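Local coordinates for protein aminotransferase, class III (Deinococcus radiodurans, PDB 3I4J) that probably transfers amino groups from an amino donor to a keto or aldehyde acceptor with the help of pyridoxal phosphate, as class III aminotransferases do, at residues A55-A58 / A59-F63; R116-P119 / G120-K123; P168-N171 / G172-A176; A305-S308 / V309-V313. The protein carries 1 engineered substitution. All coordinates share one frame; numbering follows the deposited sequence.

Interaction 1. Residues A55-A58 / A59-F63; sequences AAQA and ARLPF
The amide of Gln57 reaches forward past the end of its helix and donates from NE2 to the backbone oxygen of Leu61, with NE2 2.8 Å from O. The N-H...O angle is 171°, and the acceptor lies in the plane of the glutamine amide. Seen from Leu61 O, the donor is tilted from the carbonyl plane. CG of Gln57 is anti to the backbone N (chi1 -172°) and the chain then bends at chi2, which brings NE2 alongside Leu61, 3.6 Å from its CB. The same glutamine also holds Leu61 through its backbone, since Leu61 N donates to Gln57 O at 2.8 Å. An alanine here would probably leave Leu61 O without this donor and the chain beyond the helix freer to shift. Pro62 follows, its CD 3.3 Å from Ala58 O, where a proline has no N-H to offer. Farther out, Gln57 and Pro62 pack on helix 300-315 through Ala304 and Val301, while Ala58 meets Met54 of the second subunit and Arg60 makes backbone hydrogen bonds to that subunit. The whole is a helix C-terminus whose exit is held by a side-chain-to-backbone hydrogen bond, at the interface of the two subunits.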
ATOM      1  N   ALA C  55     -17.435   6.057  -7.170  1.00 20.79           N
ATOM      2  CA  ALA C  55     -17.828   5.956  -8.575  1.00 22.77           C
ATOM      3  C   ALA C  55     -17.760   7.325  -9.246  1.00 22.31           C
ATOM      4  O   ALA C  55     -17.265   7.462 -10.368  1.00 23.23           O
ATOM      5  CB  ALA C  55     -19.245   5.393  -8.679  1.00 22.57           C
ATOM      6  N   ALA C  56     -18.257   8.346  -8.557  1.00 22.62           N
ATOM      7  CA  ALA C  56     -18.234   9.695  -9.106  1.00 23.96           C
ATOM      8  C   ALA C  56     -16.799  10.173  -9.331  1.00 23.82           C
ATOM      9  O   ALA C  56     -16.502  10.810 -10.342  1.00 25.60           O
ATOM     10  CB  ALA C  56     -18.973  10.655  -8.174  1.00 23.45           C
ATOM     11  N   GLN C  57     -15.900   9.865  -8.399  1.00 22.12           N
ATOM     12  CA  GLN C  57     -14.512  10.289  -8.549  1.00 20.87           C
ATOM     13  C   GLN C  57     -13.822   9.524  -9.682  1.00 20.22           C
ATOM     14  O   GLN C  57     -12.988  10.083 -10.394  1.00 21.94           O
ATOM     15  CB  GLN C  57     -13.730  10.083  -7.242  1.00 19.95           C
ATOM     16  CG  GLN C  57     -12.321  10.687  -7.266  1.00 21.09           C
ATOM     17  CD  GLN C  57     -12.348  12.192  -7.450  1.00 22.85           C
ATOM     18  OE1 GLN C  57     -13.084  12.894  -6.757  1.00 24.72           O
ATOM     19  NE2 GLN C  57     -11.541  12.696  -8.379  1.00 20.72           N
ATOM     20  N   ALA C  58     -14.168   8.251  -9.845  1.00 20.50           N
ATOM     21  CA  ALA C  58     -13.571   7.438 -10.905  1.00 21.17           C
ATOM     22  C   ALA C  58     -13.965   7.976 -12.284  1.00 22.01           C
ATOM     23  O   ALA C  58     -13.162   7.980 -13.223  1.00 21.05           O
ATOM     24  CB  ALA C  58     -14.013   5.990 -10.764  1.00 20.85           C
ATOM     25  N   ALA C  59     -15.203   8.443 -12.391  1.00 22.86           N
ATOM     26  CA  ALA C  59     -15.713   8.980 -13.651  1.00 23.26           C
ATOM     27  C   ALA C  59     -15.188  10.385 -13.947  1.00 24.30           C
ATOM     28  O   ALA C  59     -15.105  10.794 -15.106  1.00 24.19           O
ATOM     29  CB  ALA C  59     -17.248   8.993 -13.623  1.00 23.03           C
ATOM     30  N   ARG C  60     -14.825  11.117 -12.897  1.00 22.85           N
ATOM     31  CA  ARG C  60     -14.331  12.484 -13.035  1.00 23.55           C
ATOM     32  C   ARG C  60     -12.808  12.603 -13.172  1.00 22.76           C
ATOM     33  O   ARG C  60     -12.315  13.185 -14.129  1.00 22.04           O
ATOM     34  CB  ARG C  60     -14.812  13.313 -11.835  1.00 25.27           C
ATOM     35  CG  ARG C  60     -14.293  14.742 -11.782  1.00 27.62           C
ATOM     36  CD  ARG C  60     -14.837  15.587 -12.926  1.00 31.39           C
ATOM     37  NE  ARG C  60     -14.525  17.004 -12.740  1.00 34.92           N
ATOM     38  CZ  ARG C  60     -14.796  17.955 -13.630  1.00 39.03           C
ATOM     39  NH1 ARG C  60     -15.387  17.644 -14.779  1.00 39.51           N
ATOM     40  NH2 ARG C  60     -14.472  19.217 -13.376  1.00 39.09           N
ATOM     41  N   LEU C  61     -12.072  12.050 -12.212  1.00 21.73           N
ATOM     42  CA  LEU C  61     -10.610  12.101 -12.205  1.00 20.72           C
ATOM     43  C   LEU C  61     -10.122  10.976 -11.295  1.00 20.71           C
ATOM     44  O   LEU C  61      -9.961  11.166 -10.096  1.00 20.35           O
ATOM     45  CB  LEU C  61     -10.130  13.442 -11.641  1.00 22.68           C
ATOM     46  CG  LEU C  61      -8.612  13.572 -11.471  1.00 23.78           C
ATOM     47  CD1 LEU C  61      -7.990  14.002 -12.787  1.00 24.57           C
ATOM     48  CD2 LEU C  61      -8.297  14.585 -10.380  1.00 25.10           C
ATOM     49  N   PRO C  62      -9.877   9.788 -11.859  1.00 20.15           N
ATOM     50  CA  PRO C  62      -9.419   8.650 -11.055  1.00 19.91           C
ATOM     51  C   PRO C  62      -7.977   8.621 -10.583  1.00 19.88           C
ATOM     52  O   PRO C  62      -7.690   8.114  -9.491  1.00 20.50           O
ATOM     53  CB  PRO C  62      -9.707   7.464 -11.961  1.00 19.50           C
ATOM     54  CG  PRO C  62      -9.427   8.038 -13.323  1.00 19.60           C
ATOM     55  CD  PRO C  62     -10.129   9.375 -13.251  1.00 19.90           C
ATOM     56  N   PHE C  63      -7.073   9.156 -11.395  1.00 19.86           N
ATOM     57  CA  PHE C  63      -5.663   9.074 -11.063  1.00 20.23           C
ATOM     58  C   PHE C  63      -4.723  10.162 -11.555  1.00 20.94           C
ATOM     59  O   PHE C  63      -4.786  10.603 -12.698  1.00 20.34           O
ATOM     60  CB  PHE C  63      -5.106   7.741 -11.582  1.00 20.18           C
ATOM     61  CG  PHE C  63      -3.661   7.518 -11.236  1.00 20.31           C
ATOM     62  CD1 PHE C  63      -3.311   6.921 -10.033  1.00 20.55           C
ATOM     63  CD2 PHE C  63      -2.647   7.959 -12.086  1.00 22.05           C
ATOM     64  CE1 PHE C  63      -1.969   6.767  -9.674  1.00 19.44           C
ATOM     65  CE2 PHE C  63      -1.301   7.808 -11.733  1.00 21.79           C
ATOM     66  CZ  PHE C  63      -0.970   7.211 -10.521  1.00 21.60           C
TER

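Interaction 2. Residues R116-P119 / G120-K123; sequences RGEP and GRFK
The guanidinium of Arg121 meets Glu118 at its edge, where OE1 lies in the guanidinium plane, 2.8 Å from NE. This is a salt bridge and a hydrogen bond at once, with an N-H...O angle of 154° and OE1 approached nearly along its C-O axis. Carboxylate and guanidinium are turned 35° against each other, and the NE side of the arginine alone makes the bond. The Phe122 ring has the CG of Lys123 over one face, offset toward the rim, and Arg156 in a cation-pi contact.

Glu118 and Arg121 run side by side because they are the first and last residues of a type I beta turn, with Pro119 and Gly120 at its corners. Arg121 N closes the turn on Glu118 O at 3.2 Å, the donor standing well above the carbonyl plane. In both side chains CG is anti to the carbonyl carbon (chi1 -74° in Glu118), which sends the two extended chains off the same side of the turn. The turn follows a Schellman motif at Gly117 that ends helix 98-115, and it leads into strand 123-127 of the mixed sheet.

The far nitrogens of Arg121 are used as well: NH1 donates to Val191 O and NH2 to Ala224 O. A methionine in its place would probably leave Glu118 without its charged mate and both carbonyls without these donors. One guanidinium thus balances the carboxylate through NE while tying the turn to two other parts of the chain, and the arginine probably keeps the Glu118 carboxylate ionised.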
ATOM      1  N   ARG C 116      17.546  21.396  10.181  1.00 26.92           N
ATOM      2  CA  ARG C 116      17.832  22.430  11.173  1.00 27.07           C
ATOM      3  C   ARG C 116      19.292  22.454  11.611  1.00 27.25           C
ATOM      4  O   ARG C 116      19.666  23.215  12.507  1.00 27.07           O
ATOM      5  CB  ARG C 116      16.931  22.244  12.400  1.00 27.15           C
ATOM      6  CG  ARG C 116      15.445  22.351  12.108  1.00 29.73           C
ATOM      7  CD  ARG C 116      14.649  22.108  13.374  1.00 32.63           C
ATOM      8  NE  ARG C 116      14.957  23.124  14.374  1.00 37.94           N
ATOM      9  CZ  ARG C 116      14.647  23.031  15.660  1.00 40.39           C
ATOM     10  NH1 ARG C 116      14.014  21.957  16.113  1.00 44.81           N
ATOM     11  NH2 ARG C 116      14.975  24.008  16.492  1.00 38.35           N
ATOM     12  N   GLY C 117      20.114  21.617  10.989  1.00 26.34           N
ATOM     13  CA  GLY C 117      21.526  21.578  11.323  1.00 27.85           C
ATOM     14  C   GLY C 117      21.869  20.791  12.573  1.00 28.20           C
ATOM     15  O   GLY C 117      22.879  21.062  13.227  1.00 27.22           O
ATOM     16  N   GLU C 118      21.029  19.820  12.913  1.00 27.29           N
ATOM     17  CA  GLU C 118      21.255  18.984  14.086  1.00 26.93           C
ATOM     18  C   GLU C 118      21.218  17.508  13.696  1.00 26.72           C
ATOM     19  O   GLU C 118      20.346  16.753  14.135  1.00 25.32           O
ATOM     20  CB  GLU C 118      20.205  19.294  15.159  1.00 28.42           C
ATOM     21  CG  GLU C 118      20.450  20.634  15.857  1.00 30.06           C
ATOM     22  CD  GLU C 118      19.367  21.021  16.857  1.00 31.90           C
ATOM     23  OE1 GLU C 118      18.646  20.133  17.355  1.00 32.46           O
ATOM     24  OE2 GLU C 118      19.246  22.228  17.158  1.00 34.91           O
ATOM     25  N   PRO C 119      22.177  17.080  12.861  1.00 27.19           N
ATOM     26  CA  PRO C 119      22.263  15.691  12.400  1.00 27.36           C
ATOM     27  C   PRO C 119      22.580  14.693  13.509  1.00 26.77           C
ATOM     28  O   PRO C 119      22.497  13.483  13.302  1.00 27.18           O
ATOM     29  CB  PRO C 119      23.355  15.754  11.334  1.00 28.89           C
ATOM     30  CG  PRO C 119      24.267  16.818  11.866  1.00 28.21           C
ATOM     31  CD  PRO C 119      23.288  17.881  12.309  1.00 28.27           C
ATOM     32  N   GLY C 120      22.947  15.200  14.681  1.00 25.61           N
ATOM     33  CA  GLY C 120      23.246  14.319  15.792  1.00 24.46           C
ATOM     34  C   GLY C 120      21.996  13.650  16.343  1.00 23.63           C
ATOM     35  O   GLY C 120      22.084  12.633  17.025  1.00 25.02           O
ATOM     36  N   ARG C 121      20.828  14.217  16.045  1.00 24.41           N
ATOM     37  CA  ARG C 121      19.552  13.666  16.521  1.00 22.54           C
ATOM     38  C   ARG C 121      19.051  12.599  15.548  1.00 23.42           C
ATOM     39  O   ARG C 121      18.515  12.928  14.486  1.00 22.94           O
ATOM     40  CB  ARG C 121      18.508  14.778  16.625  1.00 22.14           C
ATOM     41  CG  ARG C 121      18.773  15.828  17.710  1.00 24.50           C
ATOM     42  CD  ARG C 121      17.674  16.881  17.672  1.00 26.54           C
ATOM     43  NE  ARG C 121      17.759  17.877  18.740  1.00 26.54           N
ATOM     44  CZ  ARG C 121      17.352  17.681  19.991  1.00 29.38           C
ATOM     45  NH1 ARG C 121      16.826  16.519  20.350  1.00 26.64           N
ATOM     46  NH2 ARG C 121      17.456  18.660  20.884  1.00 30.49           N
ATOM     47  N   PHE C 122      19.200  11.331  15.918  1.00 22.27           N
ATOM     48  CA  PHE C 122      18.791  10.235  15.041  1.00 23.32           C
ATOM     49  C   PHE C 122      17.957   9.140  15.703  1.00 22.22           C
ATOM     50  O   PHE C 122      17.283   8.373  15.018  1.00 23.72           O
ATOM     51  CB  PHE C 122      20.037   9.600  14.416  1.00 22.71           C
ATOM     52  CG  PHE C 122      20.860   8.787  15.377  1.00 22.68           C
ATOM     53  CD1 PHE C 122      20.711   7.405  15.451  1.00 24.62           C
ATOM     54  CD2 PHE C 122      21.788   9.403  16.212  1.00 24.02           C
ATOM     55  CE1 PHE C 122      21.471   6.649  16.340  1.00 25.03           C
ATOM     56  CE2 PHE C 122      22.556   8.657  17.109  1.00 23.59           C
ATOM     57  CZ  PHE C 122      22.400   7.279  17.175  1.00 26.19           C
ATOM     58  N   LYS C 123      18.003   9.061  17.028  1.00 20.95           N
ATOM     59  CA  LYS C 123      17.263   8.024  17.738  1.00 20.31           C
ATOM     60  C   LYS C 123      15.753   8.214  17.758  1.00 21.28           C
ATOM     61  O   LYS C 123      15.250   9.332  17.875  1.00 19.41           O
ATOM     62  CB  LYS C 123      17.772   7.909  19.177  1.00 20.40           C
ATOM     63  CG  LYS C 123      19.254   7.587  19.266  1.00 20.16           C
ATOM     64  CD  LYS C 123      19.766   7.656  20.699  1.00 22.36           C
ATOM     65  CE  LYS C 123      21.260   7.375  20.759  1.00 23.58           C
ATOM     66  NZ  LYS C 123      21.817   7.525  22.153  1.00 24.11           N
TER

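Interaction 3. Residues P168-N171 / G172-A176; sequences PARN and GAEDA
Asn171 sits at the N-cap of helix 172-176, and its backbone oxygen opens the first helical turn by accepting from Asp175 N at 2.9 Å. Its side chain supplies the cap: OD1 takes the N-H of Glu174 at 3.0 Å, in the carbonyl plane and on a lone pair, with an N-H...O angle of 165°. The CG of Asn171 is anti to the backbone N (chi1 171°), which carries OD1 forward over the start of the helix; OD1 also lies 3.5 Å from the CB of Ala173.

Arg170, one residue earlier, stretches fully from CG to NE across the side chain of Glu174 at about a right angle. NE gives a short hydrogen bond to Glu174 OE2, 2.6 Å away, which is the heart of a salt bridge; NH2 adds a weak one to the same oxygen. OE2 is met on its anti side and somewhat out of the carboxylate plane, and the two flat groups stand 73° apart. Over one face of the guanidinium lies Glu174 O, offset toward the rim.

Asp175 joins the network by a long salt bridge only, OD1 to Arg170 NH1 at 3.9 Å. Its other oxygen, OD2, is engaged by Asp167 N in the loop before the helix, and Tyr213 of helix 213-224 packs against its side chain.

Two acids thus stand in the first turn of a helix, where the dipole is likely to favour their negative charge, and one arginine from the preceding loop partly offsets them at the protein surface.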
ATOM      1  N   PRO C 168      -0.810   1.721  34.003  1.00 24.40           N
ATOM      2  CA  PRO C 168      -2.102   2.361  34.265  1.00 25.60           C
ATOM      3  C   PRO C 168      -2.440   2.519  35.750  1.00 26.99           C
ATOM      4  O   PRO C 168      -3.281   3.339  36.115  1.00 26.52           O
ATOM      5  CB  PRO C 168      -3.091   1.440  33.552  1.00 24.38           C
ATOM      6  CG  PRO C 168      -2.270   0.840  32.453  1.00 27.23           C
ATOM      7  CD  PRO C 168      -0.984   0.530  33.153  1.00 23.52           C
ATOM      8  N   ALA C 169      -1.781   1.738  36.600  1.00 27.87           N
ATOM      9  CA  ALA C 169      -2.036   1.792  38.038  1.00 28.81           C
ATOM     10  C   ALA C 169      -1.185   2.839  38.752  1.00 29.15           C
ATOM     11  O   ALA C 169      -1.375   3.108  39.940  1.00 29.30           O
ATOM     12  CB  ALA C 169      -1.800   0.410  38.656  1.00 29.24           C
ATOM     13  N   ARG C 170      -0.250   3.434  38.024  1.00 27.25           N
ATOM     14  CA  ARG C 170       0.625   4.449  38.588  1.00 29.21           C
ATOM     15  C   ARG C 170       0.146   5.830  38.152  1.00 28.95           C
ATOM     16  O   ARG C 170      -0.549   5.963  37.146  1.00 30.01           O
ATOM     17  CB  ARG C 170       2.056   4.210  38.095  1.00 31.23           C
ATOM     18  CG  ARG C 170       3.127   5.122  38.670  1.00 33.06           C
ATOM     19  CD  ARG C 170       4.489   4.724  38.108  1.00 33.90           C
ATOM     20  NE  ARG C 170       5.594   5.487  38.683  1.00 36.04           N
ATOM     21  CZ  ARG C 170       6.862   5.357  38.305  1.00 36.76           C
ATOM     22  NH1 ARG C 170       7.185   4.496  37.347  1.00 38.43           N
ATOM     23  NH2 ARG C 170       7.809   6.080  38.887  1.00 37.89           N
ATOM     24  N   ASN C 171       0.502   6.855  38.921  1.00 27.52           N
ATOM     25  CA  ASN C 171       0.137   8.223  38.580  1.00 28.31           C
ATOM     26  C   ASN C 171       0.698   8.489  37.176  1.00 25.95           C
ATOM     27  O   ASN C 171       1.888   8.307  36.940  1.00 25.31           O
ATOM     28  CB  ASN C 171       0.750   9.188  39.601  1.00 30.98           C
ATOM     29  CG  ASN C 171       0.594  10.641  39.205  1.00 33.26           C
ATOM     30  OD1 ASN C 171       1.343  11.158  38.374  1.00 34.62           O
ATOM     31  ND2 ASN C 171      -0.387  11.311  39.796  1.00 37.14           N
ATOM     32  N   GLY C 172      -0.169   8.904  36.257  1.00 25.32           N
ATOM     33  CA  GLY C 172       0.242   9.160  34.882  1.00 24.33           C
ATOM     34  C   GLY C 172       1.476  10.012  34.644  1.00 23.67           C
ATOM     35  O   GLY C 172       2.370   9.632  33.878  1.00 20.20           O
ATOM     36  N   ALA C 173       1.536  11.175  35.281  1.00 22.85           N
ATOM     37  CA  ALA C 173       2.682  12.059  35.107  1.00 23.98           C
ATOM     38  C   ALA C 173       3.956  11.394  35.619  1.00 23.38           C
ATOM     39  O   ALA C 173       5.007  11.465  34.987  1.00 23.11           O
ATOM     40  CB  ALA C 173       2.439  13.374  35.839  1.00 24.89           C
ATOM     41  N   GLU C 174       3.854  10.749  36.776  1.00 22.06           N
ATOM     42  CA  GLU C 174       4.986  10.066  37.381  1.00 24.21           C
ATOM     43  C   GLU C 174       5.479   8.949  36.457  1.00 22.53           C
ATOM     44  O   GLU C 174       6.682   8.745  36.291  1.00 22.73           O
ATOM     45  CB  GLU C 174       4.556   9.484  38.728  1.00 27.81           C
ATOM     46  CG  GLU C 174       5.631   8.742  39.491  1.00 35.76           C
ATOM     47  CD  GLU C 174       5.067   8.034  40.715  1.00 39.90           C
ATOM     48  OE1 GLU C 174       4.361   8.693  41.511  1.00 40.39           O
ATOM     49  OE2 GLU C 174       5.325   6.821  40.877  1.00 42.11           O
ATOM     50  N   ASP C 175       4.536   8.235  35.855  1.00 22.51           N
ATOM     51  CA  ASP C 175       4.858   7.129  34.951  1.00 21.60           C
ATOM     52  C   ASP C 175       5.549   7.672  33.696  1.00 21.96           C
ATOM     53  O   ASP C 175       6.514   7.087  33.196  1.00 21.24           O
ATOM     54  CB  ASP C 175       3.559   6.384  34.588  1.00 22.45           C
ATOM     55  CG  ASP C 175       3.806   5.030  33.932  1.00 24.82           C
ATOM     56  OD1 ASP C 175       4.729   4.308  34.366  1.00 25.19           O
ATOM     57  OD2 ASP C 175       3.056   4.677  32.994  1.00 23.72           O
ATOM     58  N   ALA C 176       5.059   8.806  33.205  1.00 20.91           N
ATOM     59  CA  ALA C 176       5.617   9.435  32.008  1.00 22.25           C
ATOM     60  C   ALA C 176       7.044   9.938  32.226  1.00 21.77           C
ATOM     61  O   ALA C 176       7.822  10.050  31.277  1.00 20.82           O
ATOM     62  CB  ALA C 176       4.715  10.585  31.560  1.00 21.80           C
TER

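Interaction 4. Residues A305-S308 / V309-V313; sequences AGLS and VLDIV
Asp311 lies one turn beyond Leu307 and Ser308, and its CB sits 3.4 Å from Ser308 O. With CG anti to the carbonyl carbon (chi1 -71°), the side chain leans back toward the start of the helix, and CG comes 3.3 Å from Leu307 O. At the tip, OD2 is also 3.3 Å from Leu307 O, but both atoms are acceptors and nothing is shared between them; OD2 passes Ser308 CA at 3.8 Å. The charge is met from outside: OD1 forms a salt bridge with Arg80 of helix 72-84, and OD2 one with Arg53 of helix 48-60. Both arginines probably stabilise the carboxylate in its ionised form. The frame is a regular alpha-helix, part of helix 300-315, whose i to i+4 bonds include Asp311 N to Leu307 O at 3.0 Å and Ile312 N to Ser308 O at 3.2 Å. Val309 turns its CG2 onto Ala305 O, only 3.1 Å away, a close carbon-oxygen contact. CG1 of Ile312 comes 3.4 Å from Ser308 O, and its side chain touches Glu49, while Leu310 packs against Phe84 of helix 72-84.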
ATOM      1  N   ALA C 305     -12.965   8.273  -1.106  1.00 19.75           N
ATOM      2  CA  ALA C 305     -13.547   7.315  -0.175  1.00 21.06           C
ATOM      3  C   ALA C 305     -13.353   7.835   1.245  1.00 21.65           C
ATOM      4  O   ALA C 305     -14.270   7.775   2.066  1.00 21.88           O
ATOM      5  CB  ALA C 305     -12.882   5.950  -0.336  1.00 20.66           C
ATOM      6  N   GLY C 306     -12.153   8.341   1.522  1.00 20.22           N
ATOM      7  CA  GLY C 306     -11.862   8.886   2.837  1.00 21.13           C
ATOM      8  C   GLY C 306     -12.779  10.051   3.153  1.00 20.58           C
ATOM      9  O   GLY C 306     -13.320  10.141   4.256  1.00 21.40           O
ATOM     10  N   LEU C 307     -12.966  10.942   2.184  1.00 20.62           N
ATOM     11  CA  LEU C 307     -13.833  12.106   2.376  1.00 21.05           C
ATOM     12  C   LEU C 307     -15.280  11.698   2.657  1.00 22.08           C
ATOM     13  O   LEU C 307     -15.938  12.274   3.525  1.00 21.72           O
ATOM     14  CB  LEU C 307     -13.774  13.010   1.138  1.00 22.87           C
ATOM     15  CG  LEU C 307     -14.599  14.304   1.170  1.00 23.95           C
ATOM     16  CD1 LEU C 307     -14.139  15.187   2.325  1.00 24.62           C
ATOM     17  CD2 LEU C 307     -14.439  15.035  -0.154  1.00 24.06           C
ATOM     18  N   SER C 308     -15.780  10.707   1.923  1.00 21.21           N
ATOM     19  CA  SER C 308     -17.150  10.240   2.116  1.00 21.50           C
ATOM     20  C   SER C 308     -17.290   9.601   3.496  1.00 21.92           C
ATOM     21  O   SER C 308     -18.293   9.791   4.187  1.00 22.87           O
ATOM     22  CB  SER C 308     -17.527   9.232   1.024  1.00 21.61           C
ATOM     23  OG  SER C 308     -18.850   8.751   1.207  1.00 24.56           O
ATOM     24  N   VAL C 309     -16.279   8.840   3.897  1.00 20.46           N
ATOM     25  CA  VAL C 309     -16.294   8.195   5.204  1.00 21.45           C
ATOM     26  C   VAL C 309     -16.298   9.268   6.293  1.00 21.67           C
ATOM     27  O   VAL C 309     -17.008   9.149   7.286  1.00 22.11           O
ATOM     28  CB  VAL C 309     -15.064   7.270   5.383  1.00 21.77           C
ATOM     29  CG1 VAL C 309     -14.920   6.852   6.846  1.00 21.71           C
ATOM     30  CG2 VAL C 309     -15.223   6.027   4.502  1.00 21.44           C
ATOM     31  N   LEU C 310     -15.512  10.322   6.096  1.00 21.20           N
ATOM     32  CA  LEU C 310     -15.460  11.407   7.068  1.00 23.90           C
ATOM     33  C   LEU C 310     -16.827  12.086   7.198  1.00 24.79           C
ATOM     34  O   LEU C 310     -17.258  12.409   8.308  1.00 24.67           O
ATOM     35  CB  LEU C 310     -14.393  12.429   6.669  1.00 23.27           C
ATOM     36  CG  LEU C 310     -14.202  13.618   7.617  1.00 23.73           C
ATOM     37  CD1 LEU C 310     -13.855  13.127   9.024  1.00 23.75           C
ATOM     38  CD2 LEU C 310     -13.109  14.524   7.074  1.00 23.65           C
ATOM     39  N   ASP C 311     -17.510  12.300   6.073  1.00 25.46           N
ATOM     40  CA  ASP C 311     -18.838  12.921   6.104  1.00 26.67           C
ATOM     41  C   ASP C 311     -19.762  12.127   7.021  1.00 26.61           C
ATOM     42  O   ASP C 311     -20.525  12.696   7.804  1.00 27.06           O
ATOM     43  CB  ASP C 311     -19.480  12.955   4.707  1.00 27.58           C
ATOM     44  CG  ASP C 311     -18.814  13.937   3.762  1.00 29.37           C
ATOM     45  OD1 ASP C 311     -18.323  14.986   4.219  1.00 31.45           O
ATOM     46  OD2 ASP C 311     -18.806  13.667   2.545  1.00 33.02           O
ATOM     47  N   ILE C 312     -19.693  10.805   6.902  1.00 25.14           N
ATOM     48  CA  ILE C 312     -20.514   9.900   7.694  1.00 24.84           C
ATOM     49  C   ILE C 312     -20.127   9.911   9.174  1.00 26.11           C
ATOM     50  O   ILE C 312     -20.994   9.971  10.053  1.00 24.00           O
ATOM     51  CB  ILE C 312     -20.400   8.470   7.132  1.00 24.05           C
ATOM     52  CG1 ILE C 312     -21.002   8.435   5.723  1.00 25.45           C
ATOM     53  CG2 ILE C 312     -21.096   7.477   8.050  1.00 23.92           C
ATOM     54  CD1 ILE C 312     -20.774   7.131   4.977  1.00 25.34           C
ATOM     55  N   VAL C 313     -18.826   9.856   9.442  1.00 24.67           N
ATOM     56  CA  VAL C 313     -18.322   9.868  10.809  1.00 24.05           C
ATOM     57  C   VAL C 313     -18.812  11.116  11.543  1.00 25.64           C
ATOM     58  O   VAL C 313     -19.203  11.048  12.707  1.00 24.50           O
ATOM     59  CB  VAL C 313     -16.772   9.824  10.816  1.00 23.98           C
ATOM     60  CG1 VAL C 313     -16.232  10.089  12.220  1.00 24.28           C
ATOM     61  CG2 VAL C 313     -16.296   8.462  10.313  1.00 22.80           C
TER

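Along the chain the four contacts follow in series, interactions 1, 2, 3 and 4, all within the aminotransferase fold. Interactions 1 and 4 are neighbours in space, with centres 16 Å and nearest atoms about 6 Å apart: helix 48-60, which ends at interaction 1, packs on helix 300-315, which carries interaction 4. Interaction 1 also borders the second subunit, so this helix pair joins the dimer interface to the interior. Interaction 2 enters strand 123-127 of the seven-stranded mixed sheet, and interaction 3 follows strand 162-163 at one edge of that sheet; their centres are 30 Å apart. Interaction 3 lies across the chain's centre from interactions 1 and 4, its centre 49 Å from that of interaction 1.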